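Local atomic coordinates of putative ATP-grasp superfamily protein (PDB entry 3DF7), a protein that belongs to the ATP-grasp superfamily and probably binds ATP together with metal ions, although its substrate and reaction remain unknown. Residues V199-I204 with R258-S263; S184-I189 with T250-A255; S62-L67 with T88-K93; S30-F35 with Y39-F44; A106-S109 with E113-K116. One frame throughout, in Å; residues are numbered along the deposited sequence.

Along the chain contact 4 comes first, then contacts 3 and 5, while contacts 1 and 2 interleave: segments 184-189 and 199-204 precede segments 250-255 and 258-263. Contacts 1 and 2 touch, their centres 8 Å apart, on neighbouring strands of the large antiparallel sheet of the ATP-grasp part. Contacts 3 and 4 also touch, centres 16 Å apart, around the parallel sheet of the N-terminal part. Contact 5, where one helix hands over to the next, keeps its centre at least 22 Å from the other four. Ser30 of contact 4 packs on Val253 and Val254 of contact 2, so the N-terminal part rests directly against the ATP-grasp part.

Contact 1 of 5, residues V199-I204 with R258-S263; sequences VVPARI and RAYGAS
Ala259 meets Val200 where the last turn of helix 256-260 abuts the end of strand 194-200. Its methyl CB lies 3.7 Å from Val200 O and also approaches Val200 CG1. The same methyl sits over the centre of the Tyr260 ring, on one face, so it is wedged between the valine and the ring of its own neighbour. Tyr260 comes next and reaches farthest toward the strand. With CG opposite the carbonyl carbon (chi1 -53°), its ring runs out to the strand end and crosses the Val200 side chain at about a right angle. Val200 CG1, set beside its own carbonyl carbon (chi1 -176°), comes to 3.3 Å from Tyr260 OH and 3.7 Å from Tyr260 CE2. Pro201 closes in on the hydroxyl with its CB, 3.4 Å from Tyr260 OH, its pyrrolidine slanting across the phenol. The peptide bond between Val200 and Pro201 is cis, which kinks the chain as it leaves the strand. The buried hydroxyl finds its polar partner beyond this pair of segments, in a hydrogen bond with Ser184 OG. A phenylalanine here would probably leave Ser184 OG without its phenol partner and Pro201 CB facing a gap at the ring's end. After Tyr260 the helix stops at Gly261, whose positive phi turns the chain, and Ser263 caps the start of helix 264-268. The contact thus lies at the end of an inner strand of the antiparallel sheet: strand 180-191 flanks Val200 through Ser184 and Asn186, Ala259 rests on Gln279 of strand 279-285, and helices 256-260 and 264-268 follow each other beside it.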
# COMPACT_ATOMS: atom_id res chain seq x y z
N VAL A 199 -5.23 2.66 12.40
CA VAL A 199 -5.43 1.92 13.64
C VAL A 199 -5.56 0.46 13.20
O VAL A 199 -6.42 0.12 12.39
CB VAL A 199 -6.70 2.38 14.37
CG1 VAL A 199 -6.89 1.58 15.65
CG2 VAL A 199 -6.60 3.87 14.70
N VAL A 200 -4.68 -0.39 13.73
CA VAL A 200 -4.64 -1.81 13.38
C VAL A 200 -4.78 -2.69 14.63
O VAL A 200 -3.92 -2.67 15.51
CB VAL A 200 -3.29 -2.16 12.70
CG1 VAL A 200 -3.28 -3.61 12.25
CG2 VAL A 200 -3.05 -1.22 11.51
N PRO A 201 -5.87 -3.48 14.73
CA PRO A 201 -6.97 -3.59 13.76
C PRO A 201 -7.99 -2.47 13.93
O PRO A 201 -7.99 -1.75 14.93
CB PRO A 201 -7.56 -4.96 14.08
CG PRO A 201 -7.43 -5.02 15.57
CD PRO A 201 -6.01 -4.49 15.79
N ALA A 202 -8.87 -2.33 12.94
CA ALA A 202 -9.88 -1.28 12.96
C ALA A 202 -10.83 -1.40 14.15
O ALA A 202 -11.14 -2.50 14.61
CB ALA A 202 -10.68 -1.31 11.66
N ARG A 203 -11.28 -0.26 14.64
CA ARG A 203 -12.21 -0.21 15.76
C ARG A 203 -13.61 -0.20 15.15
O ARG A 203 -14.28 0.83 15.11
CB ARG A 203 -11.96 1.05 16.60
CG ARG A 203 -10.56 1.08 17.22
CD ARG A 203 -10.21 2.44 17.82
NE ARG A 203 -10.10 3.47 16.79
CZ ARG A 203 -9.74 4.73 17.04
NH1 ARG A 203 -9.47 5.12 18.28
NH2 ARG A 203 -9.66 5.60 16.04
N ILE A 204 -14.03 -1.36 14.66
CA ILE A 204 -15.34 -1.51 14.03
C ILE A 204 -16.03 -2.78 14.53
O ILE A 204 -15.38 -3.68 15.07
CB ILE A 204 -15.21 -1.61 12.49
CG1 ILE A 204 -14.25 -2.74 12.12
CG2 ILE A 204 -14.74 -0.27 11.92
CD1 ILE A 204 -14.10 -3.00 10.63
N ARG A 258 3.90 -5.77 15.83
CA ARG A 258 3.43 -5.39 17.15
C ARG A 258 1.96 -5.77 17.36
O ARG A 258 1.61 -6.35 18.38
CB ARG A 258 3.61 -3.88 17.37
CG ARG A 258 5.06 -3.48 17.64
CD ARG A 258 5.25 -1.97 17.55
NE ARG A 258 4.42 -1.24 18.51
CZ ARG A 258 4.86 -0.79 19.69
NH1 ARG A 258 6.12 -0.99 20.06
NH2 ARG A 258 4.02 -0.15 20.50
N ALA A 259 1.12 -5.47 16.38
CA ALA A 259 -0.30 -5.78 16.50
C ALA A 259 -0.66 -7.27 16.49
O ALA A 259 -1.51 -7.70 17.26
CB ALA A 259 -1.08 -5.08 15.39
N TYR A 260 0.01 -8.05 15.64
CA TYR A 260 -0.33 -9.46 15.51
C TYR A 260 0.73 -10.49 15.86
O TYR A 260 0.44 -11.69 15.93
CB TYR A 260 -0.80 -9.73 14.08
CG TYR A 260 -1.93 -8.83 13.63
CD1 TYR A 260 -3.11 -8.73 14.37
CD2 TYR A 260 -1.83 -8.10 12.45
CE1 TYR A 260 -4.16 -7.92 13.94
CE2 TYR A 260 -2.88 -7.29 12.01
CZ TYR A 260 -4.04 -7.21 12.76
OH TYR A 260 -5.08 -6.41 12.34
N GLY A 261 1.96 -10.03 16.08
CA GLY A 261 3.03 -10.96 16.39
C GLY A 261 3.43 -11.71 15.13
O GLY A 261 4.03 -12.78 15.19
N ALA A 262 3.08 -11.14 13.98
CA ALA A 262 3.40 -11.75 12.69
C ALA A 262 3.62 -10.65 11.66
O ALA A 262 2.84 -9.70 11.57
CB ALA A 262 2.26 -12.65 12.23
N SER A 263 4.68 -10.78 10.86
CA SER A 263 5.00 -9.79 9.84
C SER A 263 4.19 -10.12 8.60
O SER A 263 3.61 -11.20 8.51
CB SER A 263 6.48 -9.84 9.48
OG SER A 263 6.78 -11.07 8.84

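Contact 2 of 5, residues S184-I189 with T250-A255; sequences SVNEQI and TTPVVA
Asn186 is the first residue of segment 184-189 to reach Pro252, and its CB is directed from the middle of strand 180-191 toward the proline. Its CG lies 3.7 Å from Pro252 CB, and its own CB stands a little farther back, 4.2 Å from that same Pro252 CB. The Asn186 side chain as a whole crosses that of Pro252 at about a right angle. Its first torsion, chi1 -26°, lies well away from a staggered value. Val200 of strand 194-200 touches the residue as well. Glu187 turns to the other side of the sheet and pairs there with Arg203 in a salt bridge. Gln188 comes back to the proline. Its chain folds at chi2 (-62°) and swings the amide round until NE2 is 3.6 Å from Pro252 CG, the two side chains again crossing at about a right angle. That nitrogen also makes a weak hydrogen bond to Ser171 OG on strand 168-176, which gives it a polar partner while it also lies against Pro252 CG. Pro252 therefore presses CB and CG onto two carboxamides two residues apart on one face of the strand. Behind it the chain coils tightly, with Val253 N bonded to Thr250 O (3.0 Å) and Ala255 N to Pro252 O (3.1 Å). The loop follows strand 240-246, and such a loop packed across the central antiparallel sheet fits the ATP-grasp fold, in whose relatives the preceding strand usually carries metal-binding residues.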
# COMPACT_ATOMS: atom_id res chain seq x y z
N SER A 184 -5.73 -8.38 7.43
CA SER A 184 -6.05 -7.37 8.42
C SER A 184 -7.02 -6.33 7.88
O SER A 184 -7.05 -6.07 6.68
CB SER A 184 -4.76 -6.66 8.84
OG SER A 184 -5.00 -5.62 9.78
N VAL A 185 -7.83 -5.77 8.78
CA VAL A 185 -8.76 -4.71 8.41
C VAL A 185 -8.29 -3.53 9.25
O VAL A 185 -8.23 -3.61 10.48
CB VAL A 185 -10.23 -5.06 8.74
CG1 VAL A 185 -11.11 -3.84 8.48
CG2 VAL A 185 -10.69 -6.22 7.87
N ASN A 186 -7.93 -2.44 8.57
CA ASN A 186 -7.39 -1.27 9.24
C ASN A 186 -8.26 -0.04 9.13
O ASN A 186 -8.99 0.15 8.16
CB ASN A 186 -6.01 -0.96 8.66
CG ASN A 186 -5.34 -2.18 8.08
OD1 ASN A 186 -5.25 -2.35 6.85
ND2 ASN A 186 -4.87 -3.06 8.95
N GLU A 187 -8.17 0.81 10.15
CA GLU A 187 -8.93 2.04 10.19
C GLU A 187 -7.99 3.15 9.72
O GLU A 187 -6.84 3.20 10.13
CB GLU A 187 -9.38 2.29 11.62
CG GLU A 187 -10.27 3.49 11.82
CD GLU A 187 -10.61 3.70 13.28
OE1 GLU A 187 -10.52 2.72 14.05
OE2 GLU A 187 -10.99 4.82 13.64
N GLN A 188 -8.48 4.02 8.85
CA GLN A 188 -7.65 5.11 8.37
C GLN A 188 -8.09 6.43 9.00
O GLN A 188 -9.29 6.71 9.12
CB GLN A 188 -7.73 5.22 6.84
CG GLN A 188 -7.32 3.96 6.08
CD GLN A 188 -5.88 3.55 6.31
OE1 GLN A 188 -4.98 4.39 6.34
NE2 GLN A 188 -5.64 2.25 6.45
N ILE A 189 -7.13 7.23 9.43
CA ILE A 189 -7.43 8.52 10.02
C ILE A 189 -7.01 9.57 9.00
O ILE A 189 -5.83 9.72 8.69
CB ILE A 189 -6.67 8.72 11.35
CG1 ILE A 189 -7.17 7.68 12.37
CG2 ILE A 189 -6.89 10.13 11.88
CD1 ILE A 189 -6.40 7.66 13.67
N THR A 250 1.17 -1.53 1.78
CA THR A 250 0.62 -0.25 2.21
C THR A 250 1.10 -0.03 3.64
O THR A 250 1.44 -0.98 4.35
CB THR A 250 -0.93 -0.23 2.13
OG1 THR A 250 -1.48 -1.29 2.92
CG2 THR A 250 -1.39 -0.37 0.68
N THR A 251 1.15 1.24 4.06
CA THR A 251 1.66 1.60 5.38
C THR A 251 1.18 0.81 6.60
O THR A 251 1.98 0.52 7.50
CB THR A 251 1.43 3.11 5.63
OG1 THR A 251 1.94 3.86 4.51
CG2 THR A 251 2.17 3.57 6.89
N PRO A 252 -0.11 0.43 6.66
CA PRO A 252 -0.60 -0.33 7.81
C PRO A 252 0.21 -1.60 8.11
O PRO A 252 0.18 -2.14 9.22
CB PRO A 252 -2.04 -0.64 7.43
CG PRO A 252 -2.44 0.57 6.63
CD PRO A 252 -1.22 0.77 5.74
N VAL A 253 0.94 -2.09 7.10
CA VAL A 253 1.75 -3.28 7.25
C VAL A 253 2.83 -3.13 8.33
O VAL A 253 3.21 -4.11 8.97
CB VAL A 253 2.43 -3.67 5.91
CG1 VAL A 253 3.61 -2.73 5.62
CG2 VAL A 253 2.89 -5.10 5.96
N VAL A 254 3.33 -1.92 8.52
CA VAL A 254 4.38 -1.70 9.51
C VAL A 254 3.94 -2.07 10.92
O VAL A 254 4.77 -2.38 11.77
CB VAL A 254 4.88 -0.23 9.50
CG1 VAL A 254 5.31 0.16 8.09
CG2 VAL A 254 3.81 0.71 10.03
N ALA A 255 2.64 -2.03 11.18
CA ALA A 255 2.12 -2.35 12.51
C ALA A 255 1.88 -3.84 12.77
O ALA A 255 1.64 -4.24 13.91
CB ALA A 255 0.83 -1.58 12.76

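Contact 3 of 5, residues S62-L67 with T88-K93; sequences SMEKYL and TKKAEK
Lys90 keeps all its torsions near trans and stretches its full length toward helix 63-67, while Glu64 bends at chi2 (74°) and curls its carboxylate round to meet the ammonium. The two groups bridge helices 63-67 and 83-92, which precede and follow strand 72-76 of the parallel beta sheet in the alpha/beta pre-ATP-grasp part. The short helical segments run in roughly the same direction, 42° apart, with 10.9 Å between their axes. That is a wide spacing, and long side chains span it. Lys90 NZ donates a hydrogen bond to Glu64 OE2 at 2.7 Å, part of a salt bridge. The nitrogen meets OE2 from the anti side, 23° out of the carboxylate plane, so the grip is one-oxygen and oblique. The lysine's methylene is used too: Lys90 CE lies 3.7 Å from Glu64 CG, the chains slanting across each other. Met63, modelled as selenomethionine, packs its CG beside the same ammonium, 3.7 Å from Lys90 NZ, and its side chain also touches Phe5 and Phe44. An alanine here in place of Glu64 would probably leave the Lys90 ammonium without its counter-charge and let the long chain swing more freely at the partly exposed edge. Deeper in, the contact turns apolar. Leu67 and Ala91 both pack on Phe73 of strand 72-76, under the salt bridge, and close the groove between the helices. Both methyls of Leu67 lean on the alanine: Leu67 CD2 is 3.9 Å from Ala91 CB, and Leu67 CD1 is 3.9 Å from Ala91 CA.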
# COMPACT_ATOMS: atom_id res chain seq x y z
N SER A 62 21.19 0.95 -11.42
CA SER A 62 21.91 -0.32 -11.51
C SER A 62 21.09 -1.51 -11.01
O SER A 62 21.64 -2.60 -10.79
CB SER A 62 23.21 -0.25 -10.70
OG SER A 62 24.10 0.72 -11.23
N MSE A 63 19.78 -1.32 -10.85
CA MSE A 63 18.94 -2.41 -10.35
C MSE A 63 18.93 -3.69 -11.19
O MSE A 63 18.70 -4.78 -10.67
CB MSE A 63 17.51 -1.92 -10.11
CG MSE A 63 16.84 -1.25 -11.27
SE MSE A 63 15.09 -0.57 -10.72
CE MSE A 63 14.28 -2.25 -10.44
N GLU A 64 19.21 -3.56 -12.48
CA GLU A 64 19.24 -4.72 -13.37
C GLU A 64 20.22 -5.76 -12.83
O GLU A 64 19.92 -6.95 -12.77
CB GLU A 64 19.67 -4.32 -14.78
CG GLU A 64 19.01 -3.05 -15.32
CD GLU A 64 19.56 -1.79 -14.68
OE1 GLU A 64 20.79 -1.59 -14.71
OE2 GLU A 64 18.75 -1.00 -14.15
N LYS A 65 21.40 -5.28 -12.43
CA LYS A 65 22.46 -6.14 -11.91
C LYS A 65 22.02 -6.96 -10.70
O LYS A 65 22.50 -8.08 -10.49
CB LYS A 65 23.68 -5.28 -11.53
CG LYS A 65 24.23 -4.47 -12.69
CD LYS A 65 24.77 -5.37 -13.79
CE LYS A 65 25.00 -4.60 -15.08
NZ LYS A 65 23.72 -4.14 -15.68
N TYR A 66 21.11 -6.41 -9.91
CA TYR A 66 20.61 -7.10 -8.73
C TYR A 66 19.51 -8.08 -9.14
O TYR A 66 19.45 -9.20 -8.62
CB TYR A 66 20.07 -6.09 -7.71
CG TYR A 66 21.15 -5.19 -7.15
CD1 TYR A 66 21.65 -4.12 -7.89
CD2 TYR A 66 21.71 -5.44 -5.90
CE1 TYR A 66 22.67 -3.31 -7.39
CE2 TYR A 66 22.73 -4.64 -5.39
CZ TYR A 66 23.21 -3.58 -6.14
OH TYR A 66 24.21 -2.79 -5.64
N LEU A 67 18.66 -7.67 -10.07
CA LEU A 67 17.58 -8.53 -10.55
C LEU A 67 18.13 -9.78 -11.22
O LEU A 67 17.55 -10.86 -11.10
CB LEU A 67 16.71 -7.76 -11.55
CG LEU A 67 15.73 -6.75 -10.95
CD1 LEU A 67 15.16 -5.85 -12.04
CD2 LEU A 67 14.62 -7.51 -10.23
N THR A 88 7.81 -2.55 -11.99
CA THR A 88 7.39 -3.94 -11.93
C THR A 88 7.53 -4.64 -13.28
O THR A 88 8.03 -5.76 -13.36
CB THR A 88 5.93 -4.06 -11.45
OG1 THR A 88 5.79 -3.41 -10.19
CG2 THR A 88 5.54 -5.53 -11.31
N LYS A 89 7.10 -3.96 -14.33
CA LYS A 89 7.18 -4.52 -15.68
C LYS A 89 8.63 -4.86 -16.03
O LYS A 89 8.91 -5.87 -16.68
CB LYS A 89 6.62 -3.52 -16.69
CG LYS A 89 6.49 -4.06 -18.11
CD LYS A 89 5.89 -3.01 -19.03
CE LYS A 89 5.77 -3.52 -20.45
NZ LYS A 89 5.25 -2.47 -21.36
N LYS A 90 9.55 -4.01 -15.58
CA LYS A 90 10.97 -4.21 -15.82
C LYS A 90 11.47 -5.43 -15.05
O LYS A 90 12.18 -6.27 -15.60
CB LYS A 90 11.75 -2.96 -15.39
CG LYS A 90 13.27 -3.11 -15.48
CD LYS A 90 13.97 -1.81 -15.08
CE LYS A 90 15.48 -1.96 -15.13
NZ LYS A 90 16.17 -0.67 -14.86
N ALA A 91 11.08 -5.53 -13.79
CA ALA A 91 11.49 -6.64 -12.94
C ALA A 91 10.94 -8.00 -13.41
O ALA A 91 11.63 -9.01 -13.33
CB ALA A 91 11.07 -6.37 -11.50
N GLU A 92 9.70 -8.01 -13.89
CA GLU A 92 9.07 -9.25 -14.35
C GLU A 92 9.92 -10.03 -15.35
O GLU A 92 9.82 -11.25 -15.45
CB GLU A 92 7.72 -8.95 -14.99
CG GLU A 92 6.69 -8.38 -14.04
CD GLU A 92 5.37 -8.12 -14.73
OE1 GLU A 92 5.39 -7.52 -15.83
OE2 GLU A 92 4.32 -8.50 -14.18
N LYS A 93 10.75 -9.31 -16.11
CA LYS A 93 11.60 -9.92 -17.12
C LYS A 93 12.73 -10.75 -16.51
O LYS A 93 13.40 -11.50 -17.22
CB LYS A 93 12.19 -8.82 -18.01
CG LYS A 93 13.05 -9.30 -19.18
CD LYS A 93 12.23 -9.97 -20.29
CE LYS A 93 11.87 -11.41 -19.95
NZ LYS A 93 11.07 -12.04 -21.04

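Contact 4 of 5, residues S30-F35 with Y39-F44; sequences SAFDGF and YEITGF
Phe35 and Tyr39 stand at the two ends of the short turn that takes helix 18-35 into strand 40-42, the second half of a beta-alpha-beta crossover: strand 40-42 runs parallel to strand 3-8 beside it. The polar link is a backbone one. Tyr39 N donates to Phe35 O at 2.8 Å, closing the turn; the C=O...N angle of 172° brings the donor nearly in line with the carbonyl, while the bond is bent at the hydrogen (N-H...O 146°). The aromatic link uses the same two residues. Their side chains lie side by side and point the same way, and Tyr39 CE1 reaches the edge of the Phe35 ring near its plane, 3.9 Å from Phe35 CD2. Helix 264-268 also touches the Phe35 side chain, through Val264, Ala265 and Leu268. The aliphatic links run through Ile41, whose CB is directed from the strand toward the helix and which offers both its branches. Its CD1 comes to 4.0 Å from Phe35 CB. Phe32, with CG placed opposite its backbone N (chi1 -177°), carries its ring toward Ile41 and also touches Thr54. There the shorter branch of the isoleucine takes over, approaching the ring aslant: Ile41 CG2 is 3.9 Å from Phe32 CE1.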
# COMPACT_ATOMS: atom_id res chain seq x y z
N SER A 30 10.11 -2.52 7.50
CA SER A 30 9.19 -3.57 7.90
C SER A 30 9.30 -4.79 6.99
O SER A 30 9.28 -5.93 7.47
CB SER A 30 7.75 -3.03 7.90
OG SER A 30 6.83 -4.07 8.22
N ALA A 31 9.40 -4.56 5.69
CA ALA A 31 9.52 -5.64 4.71
C ALA A 31 10.87 -6.34 4.85
O ALA A 31 10.96 -7.56 4.75
CB ALA A 31 9.35 -5.10 3.29
N PHE A 32 11.92 -5.56 5.08
CA PHE A 32 13.26 -6.10 5.24
C PHE A 32 13.30 -7.04 6.45
O PHE A 32 13.78 -8.18 6.36
CB PHE A 32 14.26 -4.96 5.44
CG PHE A 32 15.69 -5.42 5.56
CD1 PHE A 32 16.45 -5.64 4.42
CD2 PHE A 32 16.27 -5.64 6.80
CE1 PHE A 32 17.77 -6.09 4.51
CE2 PHE A 32 17.59 -6.09 6.91
CZ PHE A 32 18.34 -6.31 5.76
N ASP A 33 12.80 -6.57 7.59
CA ASP A 33 12.81 -7.36 8.82
C ASP A 33 11.90 -8.58 8.76
O ASP A 33 12.11 -9.56 9.47
CB ASP A 33 12.43 -6.49 10.02
CG ASP A 33 13.47 -5.42 10.32
OD1 ASP A 33 14.66 -5.64 10.01
OD2 ASP A 33 13.09 -4.37 10.87
N GLY A 34 10.88 -8.52 7.90
CA GLY A 34 9.97 -9.63 7.78
C GLY A 34 10.46 -10.69 6.80
O GLY A 34 10.63 -11.85 7.17
N PHE A 35 10.70 -10.29 5.55
CA PHE A 35 11.14 -11.24 4.54
C PHE A 35 12.52 -11.85 4.75
O PHE A 35 12.81 -12.92 4.21
CB PHE A 35 11.06 -10.62 3.14
CG PHE A 35 9.66 -10.40 2.65
CD1 PHE A 35 9.02 -9.18 2.86
CD2 PHE A 35 8.96 -11.42 2.02
CE1 PHE A 35 7.70 -8.98 2.44
CE2 PHE A 35 7.64 -11.24 1.60
CZ PHE A 35 7.01 -10.02 1.81
N TYR A 39 13.83 -15.27 3.06
CA TYR A 39 14.72 -15.15 1.91
C TYR A 39 16.00 -14.46 2.30
O TYR A 39 16.09 -13.82 3.35
CB TYR A 39 14.10 -14.29 0.80
CG TYR A 39 12.73 -14.71 0.32
CD1 TYR A 39 11.59 -14.39 1.06
CD2 TYR A 39 12.58 -15.41 -0.87
CE1 TYR A 39 10.32 -14.77 0.61
CE2 TYR A 39 11.33 -15.80 -1.32
CZ TYR A 39 10.20 -15.47 -0.58
OH TYR A 39 8.96 -15.85 -1.04
N GLU A 40 17.01 -14.58 1.44
CA GLU A 40 18.25 -13.88 1.66
C GLU A 40 18.00 -12.61 0.86
O GLU A 40 17.84 -12.66 -0.36
CB GLU A 40 19.44 -14.66 1.10
CG GLU A 40 20.70 -13.83 0.99
CD GLU A 40 21.96 -14.66 1.14
OE1 GLU A 40 21.90 -15.89 0.91
OE2 GLU A 40 23.01 -14.09 1.50
N ILE A 41 17.93 -11.48 1.54
CA ILE A 41 17.66 -10.21 0.88
C ILE A 41 18.82 -9.68 0.05
O ILE A 41 19.96 -9.65 0.51
CB ILE A 41 17.26 -9.12 1.91
CG1 ILE A 41 16.11 -9.62 2.79
CG2 ILE A 41 16.84 -7.85 1.18
CD1 ILE A 41 14.88 -10.05 2.02
N THR A 42 18.51 -9.26 -1.17
CA THR A 42 19.50 -8.67 -2.05
C THR A 42 18.94 -7.30 -2.37
O THR A 42 17.73 -7.09 -2.28
CB THR A 42 19.68 -9.46 -3.36
OG1 THR A 42 18.44 -9.44 -4.08
CG2 THR A 42 20.07 -10.90 -3.07
N GLY A 43 19.80 -6.36 -2.73
CA GLY A 43 19.32 -5.03 -3.04
C GLY A 43 20.28 -3.96 -2.59
O GLY A 43 21.42 -4.26 -2.20
N PHE A 44 19.82 -2.71 -2.60
CA PHE A 44 20.65 -1.58 -2.23
C PHE A 44 19.80 -0.45 -1.66
O PHE A 44 18.57 -0.47 -1.79
CB PHE A 44 21.37 -1.08 -3.48
CG PHE A 44 20.43 -0.80 -4.63
CD1 PHE A 44 19.76 0.42 -4.72
CD2 PHE A 44 20.13 -1.80 -5.56
CE1 PHE A 44 18.82 0.64 -5.72
CE2 PHE A 44 19.18 -1.59 -6.56
CZ PHE A 44 18.52 -0.36 -6.64

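Contact 5 of 5, residues A106-S109 with E113-K116; sequences AVTS and ELYK
This is a helix-to-helix contact across a tight corner, between the end of helix 102-108 and the early part of helix 111-118, and it is mainly apolar. Val107 and Leu114 carry it. Val107 sets CG1 opposite its backbone N (chi1 174°), which lays that methyl against the second helix, 4.1 Å from Leu114 CA and 4.4 Å from Leu114 CD1. The carbonyl beside it is met by carbon: Leu114 CB lies 3.7 Å from Val107 O, and Glu113 CB 4.0 Å from the same Val107 O. Thr108 joins loosely from the next position, its CG2 4.5 Å from Leu114 CD1. Thr108 and Leu114 both rest on Ile245 of strand 240-246, which ties the corner to the ATP-grasp sheet. On the solvent side Glu113 bends its carboxylate away from the first helix and makes a salt bridge with Lys116, one turn on in its own helix, whose hydrogen bond is weak. The chemistry therefore divides: charge is paired within the second helix toward solvent, and the two helices are joined by van der Waals contacts of aliphatic groups and of the Val107 carbonyl.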
# COMPACT_ATOMS: atom_id res chain seq x y z
N ALA A 106 -1.30 -1.68 -14.05
CA ALA A 106 -1.65 -0.66 -15.02
C ALA A 106 -3.10 -0.23 -14.83
O ALA A 106 -3.45 0.93 -15.05
CB ALA A 106 -1.44 -1.18 -16.44
N VAL A 107 -3.94 -1.17 -14.40
CA VAL A 107 -5.36 -0.87 -14.17
C VAL A 107 -5.58 -0.16 -12.84
O VAL A 107 -6.27 0.86 -12.78
CB VAL A 107 -6.22 -2.16 -14.19
CG1 VAL A 107 -7.66 -1.82 -13.80
CG2 VAL A 107 -6.18 -2.79 -15.57
N THR A 108 -5.00 -0.70 -11.77
CA THR A 108 -5.17 -0.11 -10.44
C THR A 108 -4.48 1.25 -10.29
O THR A 108 -4.85 2.03 -9.42
CB THR A 108 -4.66 -1.05 -9.32
OG1 THR A 108 -3.25 -1.25 -9.46
CG2 THR A 108 -5.37 -2.39 -9.39
N SER A 109 -3.50 1.52 -11.15
CA SER A 109 -2.76 2.78 -11.09
C SER A 109 -3.53 3.96 -11.67
O SER A 109 -3.26 5.12 -11.34
CB SER A 109 -1.43 2.65 -11.83
OG SER A 109 -0.57 1.75 -11.16
N GLU A 113 -9.50 3.99 -15.09
CA GLU A 113 -9.53 2.63 -15.62
C GLU A 113 -10.04 1.69 -14.52
O GLU A 113 -10.81 0.77 -14.80
CB GLU A 113 -8.13 2.20 -16.07
CG GLU A 113 -7.69 2.83 -17.40
CD GLU A 113 -8.61 2.45 -18.55
OE1 GLU A 113 -8.87 1.24 -18.73
OE2 GLU A 113 -9.07 3.35 -19.29
N LEU A 114 -9.64 1.93 -13.28
CA LEU A 114 -10.09 1.08 -12.19
C LEU A 114 -11.59 1.22 -12.01
O LEU A 114 -12.29 0.23 -11.76
CB LEU A 114 -9.37 1.44 -10.88
CG LEU A 114 -9.76 0.59 -9.67
CD1 LEU A 114 -9.55 -0.89 -9.98
CD2 LEU A 114 -8.94 1.01 -8.46
N TYR A 115 -12.10 2.44 -12.13
CA TYR A 115 -13.53 2.68 -12.00
C TYR A 115 -14.31 1.83 -13.02
O TYR A 115 -15.27 1.13 -12.66
CB TYR A 115 -13.84 4.16 -12.21
CG TYR A 115 -15.30 4.45 -12.49
CD1 TYR A 115 -16.28 4.21 -11.52
CD2 TYR A 115 -15.70 4.96 -13.72
CE1 TYR A 115 -17.63 4.47 -11.78
CE2 TYR A 115 -17.05 5.21 -13.99
CZ TYR A 115 -18.00 4.97 -13.02
OH TYR A 115 -19.32 5.23 -13.29
N LYS A 116 -13.91 1.89 -14.28
CA LYS A 116 -14.60 1.13 -15.32
C LYS A 116 -14.46 -0.37 -15.09
O LYS A 116 -15.36 -1.14 -15.43
CB LYS A 116 -14.05 1.49 -16.70
CG LYS A 116 -14.21 2.97 -17.04
CD LYS A 116 -13.91 3.25 -18.52
CE LYS A 116 -12.48 2.90 -18.89
NZ LYS A 116 -12.20 3.21 -20.32